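Local atomic coordinates of FBP protein (Leishmania major, PDB entry 5OEZ), a protein that probably catalyses the metal-dependent hydrolysis of fructose 1,6-bisphosphate to fructose 6-phosphate and phosphate, a step of gluconeogenesis. Residues Lys230-Tyr235 and Val328-Ala333; Ala246-Ser251 and Phe266-Asp271. All coordinates share one frame; numbering follows the deposited sequence.

How the contacts relate
The two contacts belong to the same C-terminal part of the enzyme, with centres about 14 Å apart, and contact 2 is nested in the chain loop that contact 1 closes. Strand 265-268 relates them: its first residue, I265, lies beneath the helix pair of contact 1, and the residues that follow supply F266 and Y268 to contact 2. Contact 1 is partly buried and apolar, a helix-helix seam that runs from a buried tyrosine-cysteine pair to a more exposed leucine. Contact 2 is smaller but buried, a meeting of aromatic rings and hydroxyls in the fructose 6-phosphate site. Neither has a clear hydrogen bond between its segments.

Contact 1: residues Lys230-Tyr235 and Val328-Ala333; sequences KEYIDY and VDLCMA
With CG of Y232 swung to the far side of the CA-CB bond from its own nitrogen (chi1 164°), the phenol reaches across to helix 325-338; the sulfur of C331, likewise trans (chi1 -179°), is carried over the same ring. The cysteine thus lies on the tyrosine face with both backbone and side chain. CA of C331 makes a CH-pi contact 3.9 Å from the Y232 ring centroid, displaced toward the rim at CE1. SG of C331 lies over the same face, 4.1 Å from the centroid of the Y232 ring, a sulfur-aromatic contact. Between them the CB of C331 reaches to 3.7 Å from CZ of Y232, so the cysteine spans the ring from CE1 to CE2.

L330 comes from another direction: its CG is at the edge of the Y232 ring, near its plane, 4.2 Å from CE1. One helical turn along from Y232 (three residues), Y235 meets one methyl of this leucine, its CE2 4.0 Å from CD2 of L330, the two side chains crossing at about a right angle.

This is the packing of neighbouring helices on a sheet in the alpha/beta C-terminal part of a class 1 fructose-1,6-bisphosphatase. The short helical segments run more nearly antiparallel than parallel, 129° between their directions, with axes 9.7 Å apart at closest approach. Y232 and C331 both also touch I265 of strand 265-268, while V328 turns to K298 and V300 of strand 298-300. W228 and F229, earlier on helix 227-238, pack on C331 as well.

Charged pairs flank this apolar seam: E231 forms a salt bridge with R337 farther along helix 325-338, a second tie between the helices, and D329 pairs with K298. The hydroxyl of Y222 binds D234 OD1.

Contact 2: residues Ala246-Ser251 and Phe266-Asp271; sequences ARYIGS and FCYPKD
Y248 and F266 are the nearest residues by backbone, their CA atoms 8.8 Å apart, so the loop 246-251 and the end of strand 265-268 meet mainly through side chains. Y248 has CG anti to its nitrogen (chi1 -167°), which extends the phenol toward the strand. CE1 of Y248 reaches CE1 of F266 at 4.0 Å, the two side chains crossing at a slant. Y268 approaches from the same strand, two residues on; its CG is trans to the carbonyl carbon (chi1 -81°), and the side chain lies roughly at right angles to that of Y248. Y248 OH comes to 3.1 Å from CE1 of Y268. The two phenolic oxygens, Y248 OH and Y268 OH, are 3.2 Å apart.

Within the loop, G250 N lies 3.9 Å above one face of the Y248 ring, toward its rim. G250 takes a positive phi of 87°, a backbone conformation readily reached by glycine. D255 grips the turn, its carboxylate accepting the amide N-H groups of I249 and G250. S251 N-caps helix 252-262, through a weak bond from G254 N to its OG. R247 curls back to donate a nearly straight bond of 2.8 Å from NH1 to A246 O, approaching from above the carbonyl plane.

The loop also borders a subunit interface: N218 of the second subunit accepts a bond from A246 N, and Y248 makes backbone bonds to that chain.

R247, Y248 and Y268 bind fructose 6-phosphate, R247 probably serving the site of the neighbouring subunit, as in related enzymes. N218 and K278, which also bind the sugar phosphate, have side chains near Y248 and Y268 respectively. Two phenol hydroxyls brought together beside a lysine would suit an anionic phosphate and are consistent with recognition of the 6-phosphate.

Contact 1: residues Lys230-Tyr235 and Val328-Ala333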
loop_
_atom_site.group_PDB
_atom_site.type_symbol
_atom_site.label_atom_id
_atom_site.label_comp_id
_atom_site.label_asym_id
_atom_site.label_seq_id
_atom_site.Cartn_x
_atom_site.Cartn_y
_atom_site.Cartn_z
ATOM N N LYS C 230 38.147 14.838 23.523
ATOM C CA LYS C 230 38.815 15.460 22.376
ATOM C C LYS C 230 39.997 14.619 21.950
ATOM O O LYS C 230 40.214 14.400 20.762
ATOM C CB LYS C 230 39.303 16.863 22.708
ATOM C CG LYS C 230 38.206 17.869 22.986
ATOM C CD LYS C 230 38.825 19.237 23.232
ATOM C CE LYS C 230 37.775 20.273 23.562
ATOM N NZ LYS C 230 38.418 21.492 24.084
ATOM N N GLU C 231 40.771 14.153 22.929
ATOM C CA GLU C 231 41.937 13.327 22.628
ATOM C C GLU C 231 41.560 12.033 21.934
ATOM O O GLU C 231 42.242 11.613 21.011
ATOM C CB GLU C 231 42.747 13.046 23.896
ATOM C CG GLU C 231 43.435 14.293 24.431
ATOM C CD GLU C 231 44.197 14.064 25.731
ATOM O OE1 GLU C 231 44.553 12.886 26.063
ATOM O OE2 GLU C 231 44.494 15.093 26.401
ATOM N N TYR C 232 40.481 11.422 22.385
ATOM C CA TYR C 232 39.985 10.187 21.793
ATOM C C TYR C 232 39.595 10.409 20.338
ATOM O O TYR C 232 39.979 9.640 19.454
ATOM C CB TYR C 232 38.795 9.647 22.596
ATOM C CG TYR C 232 37.964 8.588 21.887
ATOM C CD1 TYR C 232 38.509 7.359 21.556
ATOM C CD2 TYR C 232 36.629 8.816 21.558
ATOM C CE1 TYR C 232 37.754 6.392 20.931
ATOM C CE2 TYR C 232 35.869 7.857 20.913
ATOM C CZ TYR C 232 36.431 6.645 20.604
ATOM O OH TYR C 232 35.669 5.664 19.985
ATOM N N ILE C 233 38.849 11.477 20.094
ATOM C CA ILE C 233 38.414 11.788 18.740
ATOM C C ILE C 233 39.621 12.120 17.850
ATOM O O ILE C 233 39.697 11.621 16.728
ATOM C CB ILE C 233 37.320 12.876 18.714
ATOM C CG1 ILE C 233 36.042 12.359 19.390
ATOM C CG2 ILE C 233 37.012 13.322 17.286
ATOM C CD1 ILE C 233 35.356 11.175 18.710
ATOM N N ASP C 234 40.571 12.899 18.366
ATOM C CA ASP C 234 41.794 13.204 17.613
ATOM C C ASP C 234 42.565 11.925 17.243
ATOM O O ASP C 234 43.100 11.812 16.140
ATOM C CB ASP C 234 42.693 14.180 18.384
ATOM C CG ASP C 234 42.101 15.600 18.484
ATOM O OD1 ASP C 234 41.004 15.876 17.943
ATOM O OD2 ASP C 234 42.741 16.458 19.141
ATOM N N TYR C 235 42.589 10.963 18.159
ATOM C CA TYR C 235 43.262 9.696 17.924
ATOM C C TYR C 235 42.591 8.909 16.781
ATOM O O TYR C 235 43.280 8.447 15.891
ATOM C CB TYR C 235 43.286 8.854 19.201
ATOM C CG TYR C 235 43.915 7.493 19.002
ATOM C CD1 TYR C 235 45.301 7.330 19.048
ATOM C CD2 TYR C 235 43.118 6.354 18.757
ATOM C CE1 TYR C 235 45.879 6.071 18.869
ATOM C CE2 TYR C 235 43.691 5.096 18.556
ATOM C CZ TYR C 235 45.064 4.961 18.610
ATOM O OH TYR C 235 45.641 3.737 18.409
ATOM N N VAL C 328 34.209 0.734 22.471
ATOM C CA VAL C 328 33.880 1.364 23.762
ATOM C C VAL C 328 35.045 1.257 24.757
ATOM O O VAL C 328 35.279 2.199 25.498
ATOM C CB VAL C 328 32.587 0.806 24.384
ATOM C CG1 VAL C 328 32.334 1.390 25.769
ATOM C CG2 VAL C 328 31.416 1.131 23.487
ATOM N N ASP C 329 35.770 0.128 24.770
ATOM C CA ASP C 329 36.993 -0.021 25.625
ATOM C C ASP C 329 38.087 0.994 25.260
ATOM O O ASP C 329 38.700 1.554 26.145
ATOM C CB ASP C 329 37.601 -1.432 25.548
ATOM C CG ASP C 329 36.712 -2.515 26.187
ATOM O OD1 ASP C 329 35.802 -2.187 26.978
ATOM O OD2 ASP C 329 36.910 -3.709 25.862
ATOM N N LEU C 330 38.299 1.242 23.962
ATOM C CA LEU C 330 39.301 2.208 23.522
ATOM C C LEU C 330 38.919 3.615 23.987
ATOM O O LEU C 330 39.764 4.348 24.470
ATOM C CB LEU C 330 39.477 2.170 21.998
ATOM C CG LEU C 330 40.458 3.175 21.374
ATOM C CD1 LEU C 330 41.864 2.852 21.817
ATOM C CD2 LEU C 330 40.373 3.196 19.853
ATOM N N CYS C 331 37.638 3.948 23.859
ATOM C CA CYS C 331 37.089 5.220 24.318
ATOM C C CYS C 331 37.284 5.403 25.822
ATOM O O CYS C 331 37.762 6.431 26.272
ATOM C CB CYS C 331 35.598 5.298 23.957
ATOM S SG CYS C 331 34.732 6.813 24.403
ATOM N N MET C 332 36.947 4.382 26.600
ATOM C CA MET C 332 37.115 4.445 28.047
ATOM C C MET C 332 38.576 4.508 28.479
ATOM O O MET C 332 38.872 5.012 29.563
ATOM C CB MET C 332 36.393 3.274 28.735
ATOM C CG MET C 332 34.873 3.375 28.708
ATOM S SD MET C 332 34.187 4.935 29.344
ATOM C CE MET C 332 33.782 5.811 27.832
ATOM N N ALA C 333 39.483 3.989 27.654
ATOM C CA ALA C 333 40.911 4.037 27.964
ATOM C C ALA C 333 41.432 5.466 27.982
ATOM O O ALA C 333 42.326 5.776 28.760
ATOM C CB ALA C 333 41.705 3.188 26.986
#

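Contact 2: residues Ala246-Ser251 and Phe266-Asp271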
loop_
_atom_site.group_PDB
_atom_site.type_symbol
_atom_site.label_atom_id
_atom_site.label_comp_id
_atom_site.label_asym_id
_atom_site.label_seq_id
_atom_site.Cartn_x
_atom_site.Cartn_y
_atom_site.Cartn_z
ATOM N N ALA C 246 33.456 8.400 9.733
ATOM C CA ALA C 246 32.466 9.128 10.523
ATOM C C ALA C 246 31.078 9.075 9.848
ATOM O O ALA C 246 30.969 9.217 8.626
ATOM C CB ALA C 246 32.916 10.556 10.715
ATOM N N ARG C 247 30.043 8.802 10.653
ATOM C CA ARG C 247 28.635 8.864 10.242
ATOM C C ARG C 247 27.845 9.472 11.390
ATOM O O ARG C 247 27.940 8.988 12.506
ATOM C CB ARG C 247 28.069 7.460 9.959
ATOM C CG ARG C 247 28.693 6.728 8.780
ATOM C CD ARG C 247 28.321 7.417 7.494
ATOM N NE ARG C 247 28.817 6.709 6.320
ATOM C CZ ARG C 247 30.039 6.829 5.794
ATOM N NH1 ARG C 247 30.966 7.625 6.335
ATOM N NH2 ARG C 247 30.340 6.119 4.710
ATOM N N TYR C 248 27.084 10.534 11.129
ATOM C CA TYR C 248 26.167 11.101 12.123
ATOM C C TYR C 248 24.895 11.591 11.425
ATOM O O TYR C 248 24.839 12.695 10.872
ATOM C CB TYR C 248 26.831 12.221 12.924
ATOM C CG TYR C 248 26.064 12.648 14.157
ATOM C CD1 TYR C 248 26.011 11.832 15.293
ATOM C CD2 TYR C 248 25.405 13.859 14.204
ATOM C CE1 TYR C 248 25.314 12.213 16.431
ATOM C CE2 TYR C 248 24.698 14.245 15.332
ATOM C CZ TYR C 248 24.657 13.419 16.442
ATOM O OH TYR C 248 23.966 13.817 17.558
ATOM N N ILE C 249 23.890 10.722 11.439
ATOM C CA ILE C 249 22.589 11.013 10.866
ATOM C C ILE C 249 21.921 12.150 11.636
ATOM O O ILE C 249 21.238 12.949 11.039
ATOM C CB ILE C 249 21.674 9.752 10.859
ATOM C CG1 ILE C 249 22.240 8.658 9.942
ATOM C CG2 ILE C 249 20.258 10.084 10.390
ATOM C CD1 ILE C 249 21.679 7.263 10.223
ATOM N N GLY C 250 22.088 12.191 12.957
ATOM C CA GLY C 250 21.359 13.141 13.819
ATOM C C GLY C 250 19.991 12.626 14.267
ATOM O O GLY C 250 19.150 13.388 14.709
ATOM N N SER C 251 19.749 11.330 14.113
ATOM C CA SER C 251 18.596 10.647 14.698
ATOM C C SER C 251 19.218 9.530 15.512
ATOM O O SER C 251 19.845 8.621 14.964
ATOM C CB SER C 251 17.659 10.080 13.616
ATOM O OG SER C 251 16.854 8.992 14.085
ATOM N N PHE C 266 28.695 4.825 19.056
ATOM C CA PHE C 266 27.832 5.995 19.095
ATOM C C PHE C 266 28.055 6.730 20.419
ATOM O O PHE C 266 27.961 6.105 21.475
ATOM C CB PHE C 266 26.361 5.562 18.976
ATOM C CG PHE C 266 25.399 6.693 19.084
ATOM C CD1 PHE C 266 25.251 7.593 18.030
ATOM C CD2 PHE C 266 24.683 6.907 20.266
ATOM C CE1 PHE C 266 24.385 8.675 18.131
ATOM C CE2 PHE C 266 23.827 7.996 20.383
ATOM C CZ PHE C 266 23.682 8.879 19.314
ATOM N N CYS C 267 28.269 8.045 20.361
ATOM C CA CYS C 267 28.560 8.855 21.566
ATOM C C CYS C 267 27.710 10.115 21.659
ATOM O O CYS C 267 27.537 10.830 20.678
ATOM C CB CYS C 267 30.011 9.285 21.589
ATOM S SG CYS C 267 31.203 7.969 21.535
ATOM N N TYR C 268 27.135 10.327 22.837
ATOM C CA TYR C 268 26.701 11.651 23.272
ATOM C C TYR C 268 27.481 11.947 24.539
ATOM O O TYR C 268 27.014 11.638 25.641
ATOM C CB TYR C 268 25.231 11.753 23.573
ATOM C CG TYR C 268 24.291 11.937 22.403
ATOM C CD1 TYR C 268 24.296 13.102 21.636
ATOM C CD2 TYR C 268 23.337 10.966 22.105
ATOM C CE1 TYR C 268 23.410 13.266 20.565
ATOM C CE2 TYR C 268 22.439 11.131 21.056
ATOM C CZ TYR C 268 22.483 12.277 20.282
ATOM O OH TYR C 268 21.600 12.430 19.238
ATOM N N PRO C 269 28.668 12.528 24.375
ATOM C CA PRO C 269 29.546 12.752 25.502
ATOM C C PRO C 269 29.082 13.903 26.342
ATOM O O PRO C 269 28.232 14.676 25.921
ATOM C CB PRO C 269 30.867 13.135 24.841
ATOM C CG PRO C 269 30.453 13.855 23.614
ATOM C CD PRO C 269 29.182 13.171 23.147
ATOM N N LYS C 270 29.639 13.997 27.541
ATOM C CA LYS C 270 29.384 15.123 28.415
ATOM C C LYS C 270 29.944 16.384 27.738
ATOM O O LYS C 270 31.004 16.361 27.127
ATOM C CB LYS C 270 30.065 14.879 29.760
ATOM C CG LYS C 270 29.560 15.734 30.913
ATOM C CD LYS C 270 30.458 15.782 32.152
ATOM C CE LYS C 270 30.958 14.433 32.643
ATOM N NZ LYS C 270 29.909 13.633 33.324
ATOM N N ASP C 271 29.214 17.472 27.834
ATOM C CA ASP C 271 29.699 18.740 27.337
ATOM C C ASP C 271 29.261 19.850 28.282
ATOM O O ASP C 271 28.261 19.715 29.006
ATOM C CB ASP C 271 29.394 19.011 25.842
ATOM C CG ASP C 271 28.002 19.406 25.554
ATOM O OD1 ASP C 271 27.465 20.344 26.161
ATOM O OD2 ASP C 271 27.510 18.852 24.575
#